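Long-range contact in protein FkbI (Streptomyces hygroscopicus, PDB 1R2J), which binds FAD and probably acts as an acyl-ACP dehydrogenase in making the methoxymalonyl extender unit of the polyketide FK520: residues A[230-244]-A[271-283]. Residues are numbered along the deposited sequence; the frame is centred on the assembly and turned at random.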
ATOM      1  N   ALA A 230       5.486  -3.839   2.853  1.00 14.03           N
ATOM      2  CA  ALA A 230       6.359  -4.924   3.300  1.00 13.70           C
ATOM      3  C   ALA A 230       5.521  -6.084   3.864  1.00 13.54           C
ATOM      4  O   ALA A 230       5.736  -7.241   3.519  1.00 13.56           O
ATOM      5  CB  ALA A 230       7.346  -4.405   4.352  1.00 15.24           C
ATOM      6  N   TRP A 231       4.552  -5.764   4.717  1.00 14.41           N
ATOM      7  CA  TRP A 231       3.689  -6.791   5.292  1.00 16.47           C
ATOM      8  C   TRP A 231       2.796  -7.371   4.202  1.00 16.71           C
ATOM      9  O   TRP A 231       2.473  -8.556   4.222  1.00 18.69           O
ATOM     10  CB  TRP A 231       2.825  -6.216   6.425  1.00 15.84           C
ATOM     11  CG  TRP A 231       3.557  -6.089   7.723  1.00 14.88           C
ATOM     12  CD1 TRP A 231       3.942  -4.932   8.342  1.00 16.85           C
ATOM     13  CD2 TRP A 231       3.990  -7.163   8.573  1.00 16.34           C
ATOM     14  NE1 TRP A 231       4.585  -5.220   9.527  1.00 17.01           N
ATOM     15  CE2 TRP A 231       4.629  -6.579   9.691  1.00 17.28           C
ATOM     16  CE3 TRP A 231       3.900  -8.560   8.499  1.00 15.66           C
ATOM     17  CZ2 TRP A 231       5.175  -7.345  10.726  1.00 15.82           C
ATOM     18  CZ3 TRP A 231       4.444  -9.321   9.532  1.00 17.15           C
ATOM     19  CH2 TRP A 231       5.073  -8.707  10.629  1.00 15.84           C
ATOM     20  N   GLY A 232       2.410  -6.533   3.249  1.00 17.50           N
ATOM     21  CA  GLY A 232       1.576  -7.005   2.164  1.00 16.96           C
ATOM     22  C   GLY A 232       2.328  -8.081   1.397  1.00 18.11           C
ATOM     23  O   GLY A 232       1.750  -9.101   0.998  1.00 17.80           O
ATOM     24  N   CYS A 233       3.625  -7.864   1.203  1.00 16.21           N
ATOM     25  CA  CYS A 233       4.454  -8.825   0.476  1.00 16.95           C
ATOM     26  C   CYS A 233       4.633 -10.121   1.236  1.00 16.28           C
ATOM     27  O   CYS A 233       4.764 -11.185   0.634  1.00 16.34           O
ATOM     28  CB  CYS A 233       5.808  -8.211   0.138  1.00 15.92           C
ATOM     29  SG  CYS A 233       5.633  -6.846  -1.033  1.00 20.28           S
ATOM     30  N   VAL A 234       4.663 -10.033   2.560  1.00 16.00           N
ATOM     31  CA  VAL A 234       4.757 -11.241   3.370  1.00 17.32           C
ATOM     32  C   VAL A 234       3.492 -12.045   3.048  1.00 17.40           C
ATOM     33  O   VAL A 234       3.533 -13.267   2.957  1.00 19.25           O
ATOM     34  CB  VAL A 234       4.776 -10.918   4.884  1.00 17.04           C
ATOM     35  CG1 VAL A 234       4.720 -12.212   5.696  1.00 18.10           C
ATOM     36  CG2 VAL A 234       6.036 -10.144   5.232  1.00 20.48           C
ATOM     37  N   GLY A 235       2.371 -11.339   2.873  1.00 16.52           N
ATOM     38  CA  GLY A 235       1.111 -11.999   2.555  1.00 16.94           C
ATOM     39  C   GLY A 235       1.175 -12.711   1.215  1.00 18.22           C
ATOM     40  O   GLY A 235       0.712 -13.851   1.072  1.00 18.56           O
ATOM     41  N   ILE A 236       1.766 -12.039   0.228  1.00 16.40           N
ATOM     42  CA  ILE A 236       1.911 -12.624  -1.093  1.00 15.72           C
ATOM     43  C   ILE A 236       2.745 -13.909  -0.993  1.00 16.06           C
ATOM     44  O   ILE A 236       2.413 -14.927  -1.611  1.00 18.15           O
ATOM     45  CB  ILE A 236       2.581 -11.631  -2.060  1.00 15.43           C
ATOM     46  CG1 ILE A 236       1.678 -10.394  -2.219  1.00 16.45           C
ATOM     47  CG2 ILE A 236       2.835 -12.304  -3.404  1.00 15.02           C
ATOM     48  CD1 ILE A 236       2.245  -9.301  -3.121  1.00 16.68           C
ATOM     49  N   LEU A 237       3.821 -13.861  -0.212  1.00 14.53           N
ATOM     50  CA  LEU A 237       4.670 -15.039  -0.035  1.00 14.97           C
ATOM     51  C   LEU A 237       3.879 -16.152   0.644  1.00 15.50           C
ATOM     52  O   LEU A 237       4.044 -17.324   0.310  1.00 16.85           O
ATOM     53  CB  LEU A 237       5.918 -14.688   0.778  1.00 13.87           C
ATOM     54  CG  LEU A 237       6.984 -13.937  -0.035  1.00 15.89           C
ATOM     55  CD1 LEU A 237       7.929 -13.191   0.879  1.00 14.97           C
ATOM     56  CD2 LEU A 237       7.737 -14.928  -0.922  1.00 15.43           C
ATOM     57  N   ARG A 238       3.012 -15.791   1.588  1.00 16.24           N
ATOM     58  CA  ARG A 238       2.176 -16.791   2.265  1.00 18.16           C
ATOM     59  C   ARG A 238       1.285 -17.493   1.245  1.00 16.53           C
ATOM     60  O   ARG A 238       1.186 -18.722   1.231  1.00 17.54           O
ATOM     61  CB  ARG A 238       1.263 -16.151   3.324  1.00 20.02           C
ATOM     62  CG  ARG A 238       1.928 -15.747   4.632  1.00 21.68           C
ATOM     63  CD  ARG A 238       0.878 -15.230   5.629  1.00 21.63           C
ATOM     64  NE  ARG A 238       1.480 -14.729   6.867  1.00 22.67           N
ATOM     65  CZ  ARG A 238       0.801 -14.163   7.862  1.00 24.72           C
ATOM     66  NH1 ARG A 238      -0.520 -14.017   7.780  1.00 25.36           N
ATOM     67  NH2 ARG A 238       1.444 -13.739   8.942  1.00 24.42           N
ATOM     68  N   ALA A 239       0.624 -16.710   0.399  1.00 17.26           N
ATOM     69  CA  ALA A 239      -0.266 -17.282  -0.614  1.00 17.63           C
ATOM     70  C   ALA A 239       0.496 -18.164  -1.599  1.00 16.45           C
ATOM     71  O   ALA A 239       0.015 -19.233  -1.997  1.00 16.31           O
ATOM     72  CB  ALA A 239      -0.993 -16.175  -1.369  1.00 17.34           C
ATOM     73  N   CYS A 240       1.686 -17.717  -1.993  1.00 15.78           N
ATOM     74  CA  CYS A 240       2.492 -18.484  -2.935  1.00 15.47           C
ATOM     75  C   CYS A 240       3.015 -19.772  -2.307  1.00 17.06           C
ATOM     76  O   CYS A 240       2.980 -20.830  -2.936  1.00 17.37           O
ATOM     77  CB  CYS A 240       3.662 -17.647  -3.452  1.00 16.64           C
ATOM     78  SG  CYS A 240       3.135 -16.295  -4.524  1.00 20.54           S
ATOM     79  N   ARG A 241       3.491 -19.687  -1.069  1.00 14.95           N
ATOM     80  CA  ARG A 241       4.006 -20.873  -0.389  1.00 15.84           C
ATOM     81  C   ARG A 241       2.893 -21.902  -0.174  1.00 16.52           C
ATOM     82  O   ARG A 241       3.079 -23.092  -0.435  1.00 15.91           O
ATOM     83  CB  ARG A 241       4.636 -20.493   0.958  1.00 14.56           C
ATOM     84  CG  ARG A 241       5.274 -21.670   1.715  1.00 17.41           C
ATOM     85  CD  ARG A 241       4.330 -22.261   2.760  1.00 16.49           C
ATOM     86  NE  ARG A 241       4.030 -21.277   3.795  1.00 18.09           N
ATOM     87  CZ  ARG A 241       3.191 -21.469   4.809  1.00 20.68           C
ATOM     88  NH1 ARG A 241       2.546 -22.623   4.946  1.00 17.41           N
ATOM     89  NH2 ARG A 241       2.998 -20.495   5.691  1.00 19.36           N
ATOM     90  N   THR A 242       1.728 -21.442   0.273  1.00 16.24           N
ATOM     91  CA  THR A 242       0.619 -22.359   0.523  1.00 18.29           C
ATOM     92  C   THR A 242       0.049 -22.985  -0.746  1.00 17.33           C
ATOM     93  O   THR A 242      -0.359 -24.143  -0.735  1.00 17.14           O
ATOM     94  CB  THR A 242      -0.513 -21.672   1.307  1.00 19.79           C
ATOM     95  OG1 THR A 242      -0.964 -20.519   0.589  1.00 25.38           O
ATOM     96  CG2 THR A 242      -0.017 -21.249   2.680  1.00 21.71           C
ATOM     97  N   ALA A 243       0.019 -22.229  -1.838  1.00 17.13           N
ATOM     98  CA  ALA A 243      -0.497 -22.748  -3.101  1.00 17.61           C
ATOM     99  C   ALA A 243       0.493 -23.759  -3.693  1.00 17.58           C
ATOM    100  O   ALA A 243       0.088 -24.788  -4.224  1.00 18.12           O
ATOM    101  CB  ALA A 243      -0.734 -21.601  -4.095  1.00 17.63           C
ATOM    102  N   ALA A 244       1.786 -23.458  -3.598  1.00 15.24           N
ATOM    103  CA  ALA A 244       2.810 -24.346  -4.123  1.00 15.22           C
ATOM    104  C   ALA A 244       2.835 -25.655  -3.334  1.00 14.67           C
ATOM    105  O   ALA A 244       2.883 -26.731  -3.920  1.00 13.98           O
ATOM    106  CB  ALA A 244       4.183 -23.667  -4.064  1.00 14.12           C
ATOM    107  N   LEU A 271      10.650 -21.077  -1.169  1.00 14.32           N
ATOM    108  CA  LEU A 271       9.433 -20.297  -0.922  1.00 15.25           C
ATOM    109  C   LEU A 271       9.217 -20.110   0.574  1.00 14.89           C
ATOM    110  O   LEU A 271       8.866 -19.021   1.035  1.00 15.25           O
ATOM    111  CB  LEU A 271       8.214 -20.990  -1.539  1.00 16.62           C
ATOM    112  CG  LEU A 271       7.909 -20.657  -3.006  1.00 19.20           C
ATOM    113  CD1 LEU A 271       6.832 -21.589  -3.533  1.00 17.34           C
ATOM    114  CD2 LEU A 271       7.454 -19.198  -3.112  1.00 21.78           C
ATOM    115  N   TRP A 272       9.429 -21.182   1.328  1.00 15.99           N
ATOM    116  CA  TRP A 272       9.273 -21.143   2.772  1.00 16.40           C
ATOM    117  C   TRP A 272      10.296 -20.194   3.373  1.00 16.42           C
ATOM    118  O   TRP A 272       9.969 -19.386   4.237  1.00 18.37           O
ATOM    119  CB  TRP A 272       9.468 -22.541   3.357  1.00 17.55           C
ATOM    120  CG  TRP A 272       9.595 -22.548   4.842  1.00 19.75           C
ATOM    121  CD1 TRP A 272      10.717 -22.836   5.568  1.00 21.35           C
ATOM    122  CD2 TRP A 272       8.575 -22.234   5.791  1.00 20.27           C
ATOM    123  NE1 TRP A 272      10.458 -22.719   6.910  1.00 20.14           N
ATOM    124  CE2 TRP A 272       9.149 -22.351   7.077  1.00 21.67           C
ATOM    125  CE3 TRP A 272       7.228 -21.862   5.683  1.00 22.57           C
ATOM    126  CZ2 TRP A 272       8.424 -22.111   8.248  1.00 22.61           C
ATOM    127  CZ3 TRP A 272       6.505 -21.622   6.851  1.00 23.30           C
ATOM    128  CH2 TRP A 272       7.106 -21.748   8.114  1.00 24.17           C
ATOM    129  N   THR A 273      11.535 -20.307   2.905  1.00 15.41           N
ATOM    130  CA  THR A 273      12.640 -19.480   3.376  1.00 14.07           C
ATOM    131  C   THR A 273      12.413 -18.001   3.075  1.00 14.13           C
ATOM    132  O   THR A 273      12.703 -17.144   3.908  1.00 15.71           O
ATOM    133  CB  THR A 273      13.966 -19.955   2.737  1.00 14.26           C
ATOM    134  OG1 THR A 273      14.257 -21.277   3.204  1.00 16.92           O
ATOM    135  CG2 THR A 273      15.116 -19.036   3.102  1.00 14.24           C
ATOM    136  N   ALA A 274      11.896 -17.711   1.885  1.00 13.98           N
ATOM    137  CA  ALA A 274      11.622 -16.338   1.488  1.00 15.88           C
ATOM    138  C   ALA A 274      10.555 -15.757   2.411  1.00 16.30           C
ATOM    139  O   ALA A 274      10.695 -14.644   2.913  1.00 15.09           O
ATOM    140  CB  ALA A 274      11.133 -16.294   0.040  1.00 13.04           C
ATOM    141  N   GLU A 275       9.487 -16.525   2.621  1.00 15.36           N
ATOM    142  CA  GLU A 275       8.399 -16.096   3.486  1.00 15.94           C
ATOM    143  C   GLU A 275       8.901 -15.788   4.899  1.00 16.38           C
ATOM    144  O   GLU A 275       8.490 -14.799   5.504  1.00 14.74           O
ATOM    145  CB  GLU A 275       7.327 -17.183   3.564  1.00 17.40           C
ATOM    146  CG  GLU A 275       6.134 -16.808   4.448  1.00 17.34           C
ATOM    147  CD  GLU A 275       5.162 -17.956   4.604  1.00 20.32           C
ATOM    148  OE1 GLU A 275       5.145 -18.839   3.727  1.00 22.49           O
ATOM    149  OE2 GLU A 275       4.407 -17.975   5.597  1.00 20.99           O
ATOM    150  N   GLN A 276       9.783 -16.642   5.416  1.00 16.16           N
ATOM    151  CA  GLN A 276      10.328 -16.463   6.756  1.00 15.56           C
ATOM    152  C   GLN A 276      11.205 -15.215   6.838  1.00 15.09           C
ATOM    153  O   GLN A 276      11.133 -14.461   7.813  1.00 16.42           O
ATOM    154  CB  GLN A 276      11.146 -17.690   7.175  1.00 17.19           C
ATOM    155  CG  GLN A 276      10.341 -18.973   7.338  1.00 19.17           C
ATOM    156  CD  GLN A 276       9.040 -18.749   8.080  1.00 20.33           C
ATOM    157  OE1 GLN A 276       7.984 -18.588   7.466  1.00 25.05           O
ATOM    158  NE2 GLN A 276       9.108 -18.722   9.404  1.00 21.30           N
ATOM    159  N   ILE A 277      12.033 -15.006   5.819  1.00 14.06           N
ATOM    160  CA  ILE A 277      12.917 -13.847   5.780  1.00 13.84           C
ATOM    161  C   ILE A 277      12.108 -12.547   5.775  1.00 14.96           C
ATOM    162  O   ILE A 277      12.385 -11.627   6.552  1.00 14.10           O
ATOM    163  CB  ILE A 277      13.824 -13.880   4.530  1.00 15.46           C
ATOM    164  CG1 ILE A 277      14.866 -14.991   4.669  1.00 15.11           C
ATOM    165  CG2 ILE A 277      14.540 -12.520   4.350  1.00 14.01           C
ATOM    166  CD1 ILE A 277      15.694 -15.174   3.426  1.00 14.57           C
ATOM    167  N   ALA A 278      11.109 -12.478   4.901  1.00 13.48           N
ATOM    168  CA  ALA A 278      10.262 -11.291   4.808  1.00 16.02           C
ATOM    169  C   ALA A 278       9.550 -11.001   6.135  1.00 17.02           C
ATOM    170  O   ALA A 278       9.450  -9.850   6.564  1.00 17.73           O
ATOM    171  CB  ALA A 278       9.234 -11.473   3.683  1.00 14.22           C
ATOM    172  N   ALA A 279       9.061 -12.046   6.791  1.00 16.99           N
ATOM    173  CA  ALA A 279       8.368 -11.871   8.064  1.00 16.06           C
ATOM    174  C   ALA A 279       9.297 -11.331   9.159  1.00 16.88           C
ATOM    175  O   ALA A 279       8.939 -10.402   9.889  1.00 15.54           O
ATOM    176  CB  ALA A 279       7.748 -13.195   8.507  1.00 17.46           C
ATOM    177  N   ARG A 280      10.486 -11.913   9.269  1.00 16.93           N
ATOM    178  CA  ARG A 280      11.451 -11.495  10.276  1.00 17.90           C
ATOM    179  C   ARG A 280      11.804 -10.020  10.134  1.00 17.68           C
ATOM    180  O   ARG A 280      11.793  -9.276  11.110  1.00 16.99           O
ATOM    181  CB  ARG A 280      12.735 -12.325  10.166  1.00 19.53           C
ATOM    182  CG  ARG A 280      12.563 -13.837  10.357  1.00 21.44           C
ATOM    183  CD  ARG A 280      12.050 -14.190  11.737  1.00 20.22           C
ATOM    184  NE  ARG A 280      10.592 -14.206  11.805  1.00 20.34           N
ATOM    185  CZ  ARG A 280       9.826 -15.199  11.364  1.00 20.45           C
ATOM    186  NH1 ARG A 280      10.367 -16.281  10.811  1.00 20.70           N
ATOM    187  NH2 ARG A 280       8.512 -15.116  11.489  1.00 20.99           N
ATOM    188  N   VAL A 281      12.104  -9.597   8.909  1.00 18.74           N
ATOM    189  CA  VAL A 281      12.480  -8.211   8.675  1.00 19.90           C
ATOM    190  C   VAL A 281      11.312  -7.262   8.946  1.00 17.95           C
ATOM    191  O   VAL A 281      11.509  -6.141   9.432  1.00 16.40           O
ATOM    192  CB  VAL A 281      13.037  -8.032   7.231  1.00 21.89           C
ATOM    193  CG1 VAL A 281      11.940  -8.248   6.203  1.00 18.47           C
ATOM    194  CG2 VAL A 281      13.663  -6.662   7.085  1.00 26.62           C
ATOM    195  N   CYS A 282      10.094  -7.713   8.656  1.00 18.52           N
ATOM    196  CA  CYS A 282       8.904  -6.888   8.889  1.00 19.40           C
ATOM    197  C   CYS A 282       8.652  -6.736  10.383  1.00 20.80           C
ATOM    198  O   CYS A 282       8.269  -5.662  10.853  1.00 19.15           O
ATOM    199  CB  CYS A 282       7.674  -7.507   8.225  1.00 18.32           C
ATOM    200  SG  CYS A 282       7.728  -7.463   6.425  1.00 20.78           S
ATOM    201  N   GLU A 283       8.879  -7.821  11.121  1.00 20.74           N
ATOM    202  CA  GLU A 283       8.697  -7.825  12.565  1.00 21.45           C
ATOM    203  C   GLU A 283       9.689  -6.870  13.234  1.00 21.36           C
ATOM    204  O   GLU A 283       9.330  -6.115  14.143  1.00 20.75           O
ATOM    205  CB  GLU A 283       8.896  -9.245  13.103  1.00 22.85           C
ATOM    206  CG  GLU A 283       7.780 -10.212  12.715  1.00 21.93           C
ATOM    207  CD  GLU A 283       8.205 -11.658  12.839  1.00 24.11           C
ATOM    208  OE1 GLU A 283       7.423 -12.552  12.456  1.00 23.43           O
ATOM    209  OE2 GLU A 283       9.330 -11.902  13.315  1.00 23.29           O
TER
HETATM  210  O   HOH W   1       4.201 -15.905   7.162  1.00 18.92           O
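Leu-237 and Val-234 of 230-244 pack on Ala-274, Ala-278 and Cys-282 of 271-283, joining two antiparallel helices of the C-terminal all-helical bundle of the acyl-CoA dehydrogenase fold. The axes come within 9.0 Å at a crossing angle of -160°, consistent with the small alanines facing the seam. Leu-237 splits its branches between two of them: CD1 lies 3.5 Å from Ala-278 CB, while CD2 reaches Ala-274 CB. One turn back, Val-234 CG2 lies 3.8 Å from Ala-278 CB, with Cys-282 SG as a further neighbour. Farther along the same seam, Ala-244 CB is pressed to 3.4 Å from Leu-271 CD1, tighter than usual for two carbons, and the other methyl of Leu-271 lies near Cys-240 CB. At the opposite end Cys-282 CB lies over the face of the Trp-231 indole, 3.5 Å from the centroid of its six-membered ring, a CH-pi contact, with SG farther out over the same ring. Cys-240 also touches Ala-318 of helix 297-322 and Ala-336 of helix 332-345, and Trp-231 leans on helix 54-67.

The polar flank is the side nearer solvent, where Arg-238 and Arg-241 are partly exposed and Trp-272 is exposed. Glu-275, extended with CG anti to its N (chi1 -180°), brings its carboxylate across to Arg-241, whose chain bends at chi2 and chi3 to present its guanidinium side-on. The nearly coplanar groups form a two-nitrogen salt bridge, NE to Glu-275 OE1 at 2.7 Å and NH2 to OE2, both almost straight and through syn lone pairs, fixing the carboxylate's rotation. The ring of Trp-272, 81° from the guanidinium plane, sets CZ3 over one face; Thr-242 CG2 covers the opposite face. Arg-238 joins indirectly, through a water that accepts from its NE at 3.0 Å and donates to Glu-275 OE2 at 2.6 Å.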